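Local coordinates for lipoprotein YgdI/YgdR-like SH3-like domain-containing protein (PDB 2RB6) that is of unknown function but belongs to a family of small bacterial lipoproteins with an SH3-like beta domain, probably tethered to the cell membrane by a lipid anchor, at residues 3-9 / 47-53; 15-19 / 32-36. All coordinates share one frame; numbering follows the deposited sequence.

Contact 1: 3-9 / 47-53; sequences SQYIMST and VTQIIER
Y5 and E52 sit opposite each other as a non-hydrogen-bonded pair where strands 4-9 and 47-53 run antiparallel, their axes 4.7 Å apart at closest approach. In Y5, CB lies near the carbonyl oxygen of I51, CD2 meets CG2 of I50 at the ring edge, 4.1 Å away, CE2 rests 3.7 Å from CB of E52, and OH ends beside the carboxylate. Ring and carboxylate lie side by side, their planes 18° apart. Tyrosine suits the place: its ring carbons meet the I50 methyl and E52 CB, while its hydroxyl end lies by the carboxylate. E52 reaches back with CG anti to its N (chi1 173°), and its OE2 accepts a 2.9 Å hydrogen bond from S3 OG on the anti side, tilted 27° from the carboxylate plane. Paired backbone bonds join Q4 to R53 and I6 to I51, the latter with I51 N 2.8 Å from I6 O. I6 CD1 lies over one face of the R53 guanidinium, 3.4 Å from NH1. The methyl CE of selenomethionine M7 packs 3.5 Å from V47 CG2. Strand 4-9 is central in its sheet, flanked by 47-53 and 14-17, and M7 faces strands 29-33 and 39-43.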
loop_
_atom_site.group_PDB
_atom_site.type_symbol
_atom_site.label_atom_id
_atom_site.label_comp_id
_atom_site.label_asym_id
_atom_site.label_seq_id
_atom_site.Cartn_x
_atom_site.Cartn_y
_atom_site.Cartn_z
ATOM N N SER A 3 10.882 5.629 2.274
ATOM C CA SER A 3 10.166 5.668 1.000
ATOM C C SER A 3 8.679 5.889 1.239
ATOM O O SER A 3 8.157 5.571 2.305
ATOM C CB SER A 3 10.369 4.363 0.217
ATOM O OG SER A 3 11.485 4.441 -0.647
ATOM N N GLN A 4 8.004 6.441 0.242
ATOM C CA GLN A 4 6.582 6.713 0.337
ATOM C C GLN A 4 5.860 5.737 -0.582
ATOM O O GLN A 4 6.239 5.559 -1.739
ATOM C CB GLN A 4 6.308 8.167 -0.073
ATOM C CG GLN A 4 4.839 8.570 -0.237
ATOM C CD GLN A 4 4.040 8.558 1.065
ATOM O OE1 GLN A 4 4.408 9.218 2.041
ATOM N NE2 GLN A 4 2.928 7.820 1.074
ATOM N N TYR A 5 4.835 5.080 -0.056
ATOM C CA TYR A 5 4.094 4.127 -0.856
ATOM C C TYR A 5 2.686 4.559 -1.180
ATOM O O TYR A 5 2.019 5.218 -0.392
ATOM C CB TYR A 5 4.076 2.753 -0.188
ATOM C CG TYR A 5 5.397 2.048 -0.271
ATOM C CD1 TYR A 5 6.384 2.250 0.700
ATOM C CD2 TYR A 5 5.670 1.180 -1.323
ATOM C CE1 TYR A 5 7.609 1.600 0.621
ATOM C CE2 TYR A 5 6.893 0.524 -1.411
ATOM C CZ TYR A 5 7.854 0.734 -0.437
ATOM O OH TYR A 5 9.043 0.046 -0.511
ATOM N N ILE A 6 2.257 4.171 -2.372
ATOM C CA ILE A 6 0.940 4.490 -2.873
ATOM C C ILE A 6 0.427 3.288 -3.652
ATOM O O ILE A 6 1.153 2.703 -4.464
ATOM C CB ILE A 6 0.991 5.715 -3.810
ATOM C CG1 ILE A 6 1.281 6.980 -3.006
ATOM C CG2 ILE A 6 -0.305 5.839 -4.574
ATOM C CD1 ILE A 6 1.428 8.220 -3.865
HETATM N N MSE A 7 -0.823 2.921 -3.380
HETATM C CA MSE A 7 -1.468 1.807 -4.051
HETATM C C MSE A 7 -2.648 2.342 -4.849
HETATM O O MSE A 7 -3.433 3.167 -4.360
HETATM C CB MSE A 7 -1.984 0.802 -3.031
HETATM C CG MSE A 7 -0.962 0.397 -1.996
HETATM SE SE MSE A 7 -1.705 -0.825 -0.677
HETATM C CE MSE A 7 -1.715 -2.405 -1.811
ATOM N N SER A 8 -2.767 1.867 -6.082
ATOM C CA SER A 8 -3.860 2.274 -6.949
ATOM C C SER A 8 -4.864 1.139 -7.052
ATOM O O SER A 8 -4.501 -0.005 -7.320
ATOM C CB SER A 8 -3.329 2.656 -8.334
ATOM O OG SER A 8 -2.711 3.933 -8.300
ATOM N N THR A 9 -6.128 1.476 -6.819
ATOM C CA THR A 9 -7.227 0.514 -6.855
ATOM C C THR A 9 -7.906 0.498 -8.215
ATOM O O THR A 9 -8.069 1.535 -8.856
ATOM C CB THR A 9 -8.286 0.853 -5.787
ATOM O OG1 THR A 9 -7.682 0.803 -4.489
ATOM C CG2 THR A 9 -9.446 -0.131 -5.842
ATOM N N VAL A 47 -5.962 -4.201 -6.257
ATOM C CA VAL A 47 -4.780 -3.368 -6.474
ATOM C C VAL A 47 -4.173 -3.533 -7.869
ATOM O O VAL A 47 -3.797 -4.632 -8.263
ATOM C CB VAL A 47 -3.708 -3.687 -5.404
ATOM C CG1 VAL A 47 -2.455 -2.842 -5.631
ATOM C CG2 VAL A 47 -4.281 -3.441 -4.022
ATOM N N THR A 48 -4.079 -2.438 -8.617
ATOM C CA THR A 48 -3.500 -2.505 -9.954
ATOM C C THR A 48 -1.976 -2.356 -9.934
ATOM O O THR A 48 -1.275 -2.956 -10.754
ATOM C CB THR A 48 -4.099 -1.422 -10.898
ATOM O OG1 THR A 48 -3.874 -0.118 -10.352
ATOM C CG2 THR A 48 -5.599 -1.643 -11.090
ATOM N N GLN A 49 -1.456 -1.586 -8.984
ATOM C CA GLN A 49 -0.016 -1.370 -8.899
ATOM C C GLN A 49 0.431 -0.860 -7.529
ATOM O O GLN A 49 -0.359 -0.272 -6.784
ATOM C CB GLN A 49 0.397 -0.347 -9.971
ATOM C CG GLN A 49 -0.436 0.935 -9.905
ATOM C CD GLN A 49 -0.163 1.905 -11.047
ATOM O OE1 GLN A 49 0.307 1.517 -12.121
ATOM N NE2 GLN A 49 -0.485 3.176 -10.826
ATOM N N ILE A 50 1.697 -1.090 -7.197
ATOM C CA ILE A 50 2.251 -0.592 -5.945
ATOM C C ILE A 50 3.416 0.328 -6.311
ATOM O O ILE A 50 4.381 -0.101 -6.945
ATOM C CB ILE A 50 2.729 -1.738 -5.043
ATOM C CG1 ILE A 50 1.518 -2.561 -4.589
ATOM C CG2 ILE A 50 3.495 -1.166 -3.841
ATOM C CD1 ILE A 50 1.866 -3.836 -3.850
ATOM N N ILE A 51 3.315 1.595 -5.915
ATOM C CA ILE A 51 4.335 2.580 -6.259
ATOM C C ILE A 51 5.265 3.050 -5.151
ATOM O O ILE A 51 4.828 3.562 -4.118
ATOM C CB ILE A 51 3.690 3.838 -6.873
ATOM C CG1 ILE A 51 2.702 3.430 -7.966
ATOM C CG2 ILE A 51 4.771 4.742 -7.455
ATOM C CD1 ILE A 51 1.820 4.551 -8.448
ATOM N N GLU A 52 6.563 2.890 -5.383
ATOM C CA GLU A 52 7.535 3.341 -4.407
ATOM C C GLU A 52 8.193 4.658 -4.831
ATOM O O GLU A 52 8.748 4.772 -5.922
ATOM C CB GLU A 52 8.623 2.301 -4.199
ATOM C CG GLU A 52 9.716 2.833 -3.317
ATOM C CD GLU A 52 10.877 1.893 -3.188
ATOM O OE1 GLU A 52 11.184 1.181 -4.162
ATOM O OE2 GLU A 52 11.502 1.883 -2.114
ATOM N N ARG A 53 8.112 5.653 -3.958
ATOM C CA ARG A 53 8.723 6.939 -4.219
ATOM C C ARG A 53 9.875 7.098 -3.249
ATOM O O ARG A 53 9.690 7.120 -2.034
ATOM C CB ARG A 53 7.687 8.061 -4.091
ATOM C CG ARG A 53 6.829 8.183 -5.358
ATOM C CD ARG A 53 5.677 9.167 -5.226
ATOM N NE ARG A 53 4.855 9.202 -6.435
ATOM C CZ ARG A 53 3.719 9.882 -6.549
ATOM N NH1 ARG A 53 3.258 10.591 -5.521
ATOM N NH2 ARG A 53 3.047 9.858 -7.692
#

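Contact 2: 15-19 / 32-36; sequences ITSDS and YYDED
S17 and Y33 bring the chain closest across this contact, their CA atoms 5.7 Å apart, as segments 15-19 and 32-36 pass with end-to-end directions 104° apart. This steep angle fits an SH3-like fold, in which two small antiparallel sheets pack across each other; here the end of strand 14-17 in one sheet meets the end of strand 29-33 in the other.

The buried Y32 ring crosses I15 at about a right angle. CG2, the methyl on the beta-branch of I15, held close to the backbone, packs 3.4 Å from CZ of Y32 and also approaches its OH and CE1. Further back along the ring, CD1 of Y32 meets CB of S17 at 3.9 Å. The Y32 ring owes this place to chi1 of 76°, which sets CG between the backbone N and the carbonyl carbon and lays the ring along the opposing strand, with M7, V40 and I42 also touching it. Replacing Y32 by an alanine would probably open a gap between the sheets, uncovering the I15 methyl and taking away one of the side chains packed on M7.

Toward the ends of the two strands, polar groups take over. T16 and E35 cross at about a right angle in loose contact, OG1 of T16 lying 3.9 Å from OE2 of E35. S17 is buried, and a short hydroxyl side chain suits a place where a backbone carbonyl and a water lie within hydrogen-bonding distance: with OG anti to its N (chi1 177°), it comes within 3.1 Å of Y33 O, a likely hydrogen bond, although its single proton has another acceptor nearby. A water lies in the plane of the Y33 ring, at its edge, and joins both segments: 2.9 Å from S17 OG, it accepts from Y33 N at 3.1 Å and donates weakly to S19 O.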
loop_
_atom_site.group_PDB
_atom_site.type_symbol
_atom_site.label_atom_id
_atom_site.label_comp_id
_atom_site.label_asym_id
_atom_site.label_seq_id
_atom_site.Cartn_x
_atom_site.Cartn_y
_atom_site.Cartn_z
ATOM N N ILE A 15 -4.351 5.014 -2.535
ATOM C CA ILE A 15 -4.088 4.895 -1.097
ATOM C C ILE A 15 -2.593 5.038 -0.775
ATOM O O ILE A 15 -1.739 4.446 -1.443
ATOM C CB ILE A 15 -4.604 3.535 -0.558
ATOM C CG1 ILE A 15 -6.115 3.441 -0.772
ATOM C CG2 ILE A 15 -4.297 3.397 0.923
ATOM C CD1 ILE A 15 -6.698 2.080 -0.437
ATOM N N THR A 16 -2.285 5.828 0.251
ATOM C CA THR A 16 -0.898 6.044 0.655
ATOM C C THR A 16 -0.523 5.235 1.903
ATOM O O THR A 16 -1.391 4.783 2.642
ATOM C CB THR A 16 -0.622 7.545 0.935
ATOM O OG1 THR A 16 -1.372 7.973 2.081
ATOM C CG2 THR A 16 -1.022 8.387 -0.262
ATOM N N SER A 17 0.779 5.058 2.116
ATOM C CA SER A 17 1.319 4.313 3.255
ATOM C C SER A 17 2.814 4.618 3.401
ATOM O O SER A 17 3.511 4.810 2.404
ATOM C CB SER A 17 1.122 2.809 3.044
ATOM O OG SER A 17 1.695 2.070 4.108
ATOM N N ASP A 18 3.316 4.661 4.632
ATOM C CA ASP A 18 4.742 4.948 4.825
ATOM C C ASP A 18 5.595 3.676 4.904
ATOM O O ASP A 18 6.820 3.750 5.024
ATOM C CB ASP A 18 4.959 5.833 6.066
ATOM C CG ASP A 18 4.423 7.261 5.876
ATOM O OD1 ASP A 18 4.877 7.969 4.943
ATOM O OD2 ASP A 18 3.549 7.678 6.667
ATOM N N SER A 19 4.940 2.518 4.824
ATOM C CA SER A 19 5.623 1.220 4.849
ATOM C C SER A 19 5.217 0.421 3.624
ATOM O O SER A 19 4.113 0.572 3.103
ATOM C CB SER A 19 5.240 0.394 6.083
ATOM O OG SER A 19 5.585 1.042 7.292
ATOM N N TYR A 32 -1.109 -3.019 5.118
ATOM C CA TYR A 32 -0.373 -1.777 5.056
ATOM C C TYR A 32 -0.797 -0.911 6.244
ATOM O O TYR A 32 -1.777 -1.226 6.914
ATOM C CB TYR A 32 -0.670 -1.094 3.715
ATOM C CG TYR A 32 -2.018 -0.405 3.604
ATOM C CD1 TYR A 32 -2.168 0.917 4.000
ATOM C CD2 TYR A 32 -3.130 -1.059 3.056
ATOM C CE1 TYR A 32 -3.380 1.587 3.850
ATOM C CE2 TYR A 32 -4.361 -0.399 2.896
ATOM C CZ TYR A 32 -4.469 0.930 3.298
ATOM O OH TYR A 32 -5.643 1.628 3.137
ATOM N N TYR A 33 -0.050 0.157 6.519
ATOM C CA TYR A 33 -0.381 1.047 7.634
ATOM C C TYR A 33 -0.931 2.378 7.162
ATOM O O TYR A 33 -0.389 2.996 6.253
ATOM C CB TYR A 33 0.842 1.291 8.528
ATOM C CG TYR A 33 1.274 0.069 9.283
ATOM C CD1 TYR A 33 1.966 -0.960 8.640
ATOM C CD2 TYR A 33 0.953 -0.088 10.629
ATOM C CE1 TYR A 33 2.322 -2.121 9.315
ATOM C CE2 TYR A 33 1.303 -1.244 11.315
ATOM C CZ TYR A 33 1.988 -2.260 10.649
ATOM O OH TYR A 33 2.327 -3.422 11.314
ATOM N N ASP A 34 -2.010 2.815 7.801
ATOM C CA ASP A 34 -2.649 4.070 7.444
ATOM C C ASP A 34 -2.062 5.259 8.208
ATOM O O ASP A 34 -1.395 5.101 9.236
ATOM C CB ASP A 34 -4.154 3.986 7.711
ATOM C CG ASP A 34 -4.501 4.164 9.181
ATOM O OD1 ASP A 34 -3.894 3.478 10.030
ATOM O OD2 ASP A 34 -5.390 4.989 9.488
ATOM N N GLU A 35 -2.324 6.450 7.685
ATOM C CA GLU A 35 -1.855 7.697 8.276
ATOM C C GLU A 35 -2.425 7.815 9.686
ATOM O O GLU A 35 -3.636 7.700 9.872
ATOM C CB GLU A 35 -2.340 8.881 7.430
ATOM C CG GLU A 35 -2.531 8.579 5.933
ATOM C CD GLU A 35 -3.725 7.662 5.638
ATOM O OE1 GLU A 35 -4.858 7.992 6.061
ATOM O OE2 GLU A 35 -3.533 6.616 4.971
ATOM N N ASP A 36 -1.568 8.052 10.676
ATOM C CA ASP A 36 -2.035 8.177 12.058
ATOM C C ASP A 36 -2.912 6.984 12.412
ATOM O O ASP A 36 -4.095 7.153 12.720
ATOM C CB ASP A 36 -2.872 9.456 12.249
ATOM C CG ASP A 36 -2.034 10.720 12.272
ATOM O OD1 ASP A 36 -1.196 10.863 13.186
ATOM O OD2 ASP A 36 -2.223 11.578 11.379
HETATM O O HOH W 1 2.496 -0.601 4.866
#

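The centres of the two contacts lie about 10 Å apart, and the chain order puts contact 2 between the halves of contact 1: 3-9, 15-19, 32-36, then 47-53. Strand 4-9 ties them together, pairing with 47-53 along one edge and with 14-17 along the other; M7 N to I15 O, at 2.6 Å, and S17 N to Y5 O are probable hydrogen bonds of that second pairing. Contact 1 therefore adds the last strand of the chain to the sheet, beside the first, whereas contact 2 joins that sheet to the other, formed by 22-24, 29-33 and 39-43. Together they account for pairing within a sheet and packing between sheets in this compact SH3-like domain, which has no helix.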